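Local coordinates for superoxide dismutase (PDB 4F2N), which catalyses, as an iron-dependent enzyme, the dismutation of superoxide into molecular oxygen and hydrogen peroxide, at residues W158-P163 / G183-I187. Numbering follows the deposited sequence.
Sequences WLCVDP and GLRPI
Extended and antiparallel, 158-161 runs beside 185-186, with Cys160 opposite Pro186 (CA-CA 4.2 Å, non-hydrogen-bonded pair) and Val161 opposite Arg185 (CA-CA 5.1 Å, hydrogen-bonded pair). Val161 N donates to Arg185 O (2.8 Å) and Arg185 N to Val161 O (2.9 Å); Ile187 N donates a hydrogen bond to Leu159 O (2.8 Å) where the chain turns a corner. Proline, lacking an amide hydrogen, suits position 186, whose nitrogen needs no partner across this pair. The ladder joins the central strand 155-161 to outer strand 185-191 in the three-stranded antiparallel sheet of the C-terminal α/β domain of iron/manganese superoxide dismutases. On one face, Pro186 CB packs obliquely on Trp158 CE3 (3.7 Å), while Cys160 CB meets Leu184 CB (3.9 Å). On the other, branched Val161 CG2 touches Ile187 CG2 (3.8 Å), under helix 218-229; Leu159 CD2 meets Ile187 CD1 (3.8 Å). Pro163 CB covers one guanidinium face of extended Arg185 (3.8 Å to NE), whose NH1 hydrogen-bonds to Ala228 O. Gly183 accepts phi/psi 92/7, where a CB would strike the preceding carbonyl.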
loop_
_atom_site.group_PDB
_atom_site.type_symbol
_atom_site.label_atom_id
_atom_site.label_comp_id
_atom_site.label_asym_id
_atom_site.label_seq_id
_atom_site.Cartn_x
_atom_site.Cartn_y
_atom_site.Cartn_z
ATOM N N TRP B 158 1.642 -6.170 14.167
ATOM C CA TRP B 158 0.997 -6.130 15.478
ATOM C C TRP B 158 1.683 -7.013 16.455
ATOM O O TRP B 158 2.170 -8.093 16.097
ATOM C CB TRP B 158 -0.414 -6.716 15.333
ATOM C CG TRP B 158 -1.291 -5.997 14.342
ATOM C CD1 TRP B 158 -1.434 -6.259 12.971
ATOM C CD2 TRP B 158 -2.219 -4.892 14.619
ATOM N NE1 TRP B 158 -2.340 -5.404 12.411
ATOM C CE2 TRP B 158 -2.844 -4.551 13.327
ATOM C CE3 TRP B 158 -2.577 -4.169 15.768
ATOM C CZ2 TRP B 158 -3.799 -3.536 13.203
ATOM C CZ3 TRP B 158 -3.530 -3.127 15.638
ATOM C CH2 TRP B 158 -4.142 -2.836 14.372
ATOM N N LEU B 159 1.677 -6.595 17.712
ATOM C CA LEU B 159 1.907 -7.514 18.843
ATOM C C LEU B 159 0.557 -7.690 19.533
ATOM O O LEU B 159 -0.076 -6.707 19.937
ATOM C CB LEU B 159 2.949 -6.936 19.826
ATOM C CG LEU B 159 3.285 -7.759 21.089
ATOM C CD1 LEU B 159 3.930 -9.092 20.731
ATOM C CD2 LEU B 159 4.238 -6.940 21.960
ATOM N N CYS B 160 0.106 -8.930 19.630
ATOM C CA CYS B 160 -1.188 -9.250 20.220
ATOM C C CYS B 160 -1.089 -10.265 21.339
ATOM O O CYS B 160 -0.144 -11.078 21.405
ATOM C CB CYS B 160 -2.180 -9.801 19.178
ATOM S SG CYS B 160 -2.543 -8.709 17.790
ATOM N N VAL B 161 -2.101 -10.226 22.197
ATOM C CA VAL B 161 -2.329 -11.257 23.190
ATOM C C VAL B 161 -3.435 -12.161 22.611
ATOM O O VAL B 161 -4.490 -11.688 22.101
ATOM C CB VAL B 161 -2.828 -10.639 24.523
ATOM C CG1 VAL B 161 -3.487 -11.689 25.407
ATOM C CG2 VAL B 161 -1.710 -9.884 25.248
ATOM N N ASP B 162 -3.208 -13.462 22.671
ATOM C CA ASP B 162 -4.284 -14.419 22.397
ATOM C C ASP B 162 -4.975 -14.681 23.750
ATOM O O ASP B 162 -4.340 -15.227 24.657
ATOM C CB ASP B 162 -3.698 -15.724 21.802
ATOM C CG ASP B 162 -4.760 -16.791 21.528
ATOM O OD1 ASP B 162 -5.727 -16.925 22.312
ATOM O OD2 ASP B 162 -4.593 -17.551 20.552
ATOM N N PRO B 163 -6.268 -14.289 23.892
ATOM C CA PRO B 163 -6.845 -14.337 25.237
ATOM C C PRO B 163 -7.081 -15.764 25.738
ATOM O O PRO B 163 -7.160 -15.988 26.963
ATOM C CB PRO B 163 -8.179 -13.600 25.078
ATOM C CG PRO B 163 -8.571 -13.818 23.641
ATOM C CD PRO B 163 -7.241 -13.783 22.895
ATOM N N GLY B 183 -10.257 -12.332 16.865
ATOM C CA GLY B 183 -10.372 -12.509 18.332
ATOM C C GLY B 183 -9.067 -12.275 19.084
ATOM O O GLY B 183 -8.985 -12.514 20.301
ATOM N N LEU B 184 -8.039 -11.810 18.383
ATOM C CA LEU B 184 -6.792 -11.436 19.079
ATOM C C LEU B 184 -6.963 -10.056 19.721
ATOM O O LEU B 184 -7.825 -9.291 19.305
ATOM C CB LEU B 184 -5.587 -11.457 18.126
ATOM C CG LEU B 184 -5.187 -12.871 17.621
ATOM C CD1 LEU B 184 -3.952 -12.772 16.734
ATOM C CD2 LEU B 184 -4.908 -13.859 18.751
ATOM N N ARG B 185 -6.113 -9.737 20.695
ATOM C CA ARG B 185 -6.191 -8.479 21.413
ATOM C C ARG B 185 -4.899 -7.733 21.234
ATOM O O ARG B 185 -3.907 -8.089 21.856
ATOM C CB ARG B 185 -6.453 -8.750 22.904
ATOM C CG ARG B 185 -7.849 -9.295 23.147
ATOM C CD ARG B 185 -8.104 -9.621 24.628
ATOM N NE ARG B 185 -9.486 -10.046 24.859
ATOM C CZ ARG B 185 -10.029 -10.303 26.061
ATOM N NH1 ARG B 185 -9.328 -10.219 27.170
ATOM N NH2 ARG B 185 -11.291 -10.680 26.143
ATOM N N PRO B 186 -4.899 -6.731 20.348
ATOM C CA PRO B 186 -3.708 -5.926 20.067
ATOM C C PRO B 186 -3.216 -5.217 21.314
ATOM O O PRO B 186 -4.034 -4.748 22.117
ATOM C CB PRO B 186 -4.216 -4.899 19.013
ATOM C CG PRO B 186 -5.374 -5.609 18.354
ATOM C CD PRO B 186 -6.052 -6.314 19.511
ATOM N N ILE B 187 -1.889 -5.142 21.474
ATOM C CA ILE B 187 -1.276 -4.339 22.523
ATOM C C ILE B 187 -0.270 -3.346 21.960
ATOM O O ILE B 187 0.107 -2.400 22.648
ATOM C CB ILE B 187 -0.675 -5.184 23.700
ATOM C CG1 ILE B 187 0.619 -5.889 23.273
ATOM C CG2 ILE B 187 -1.711 -6.180 24.238
ATOM C CD1 ILE B 187 1.306 -6.674 24.386
#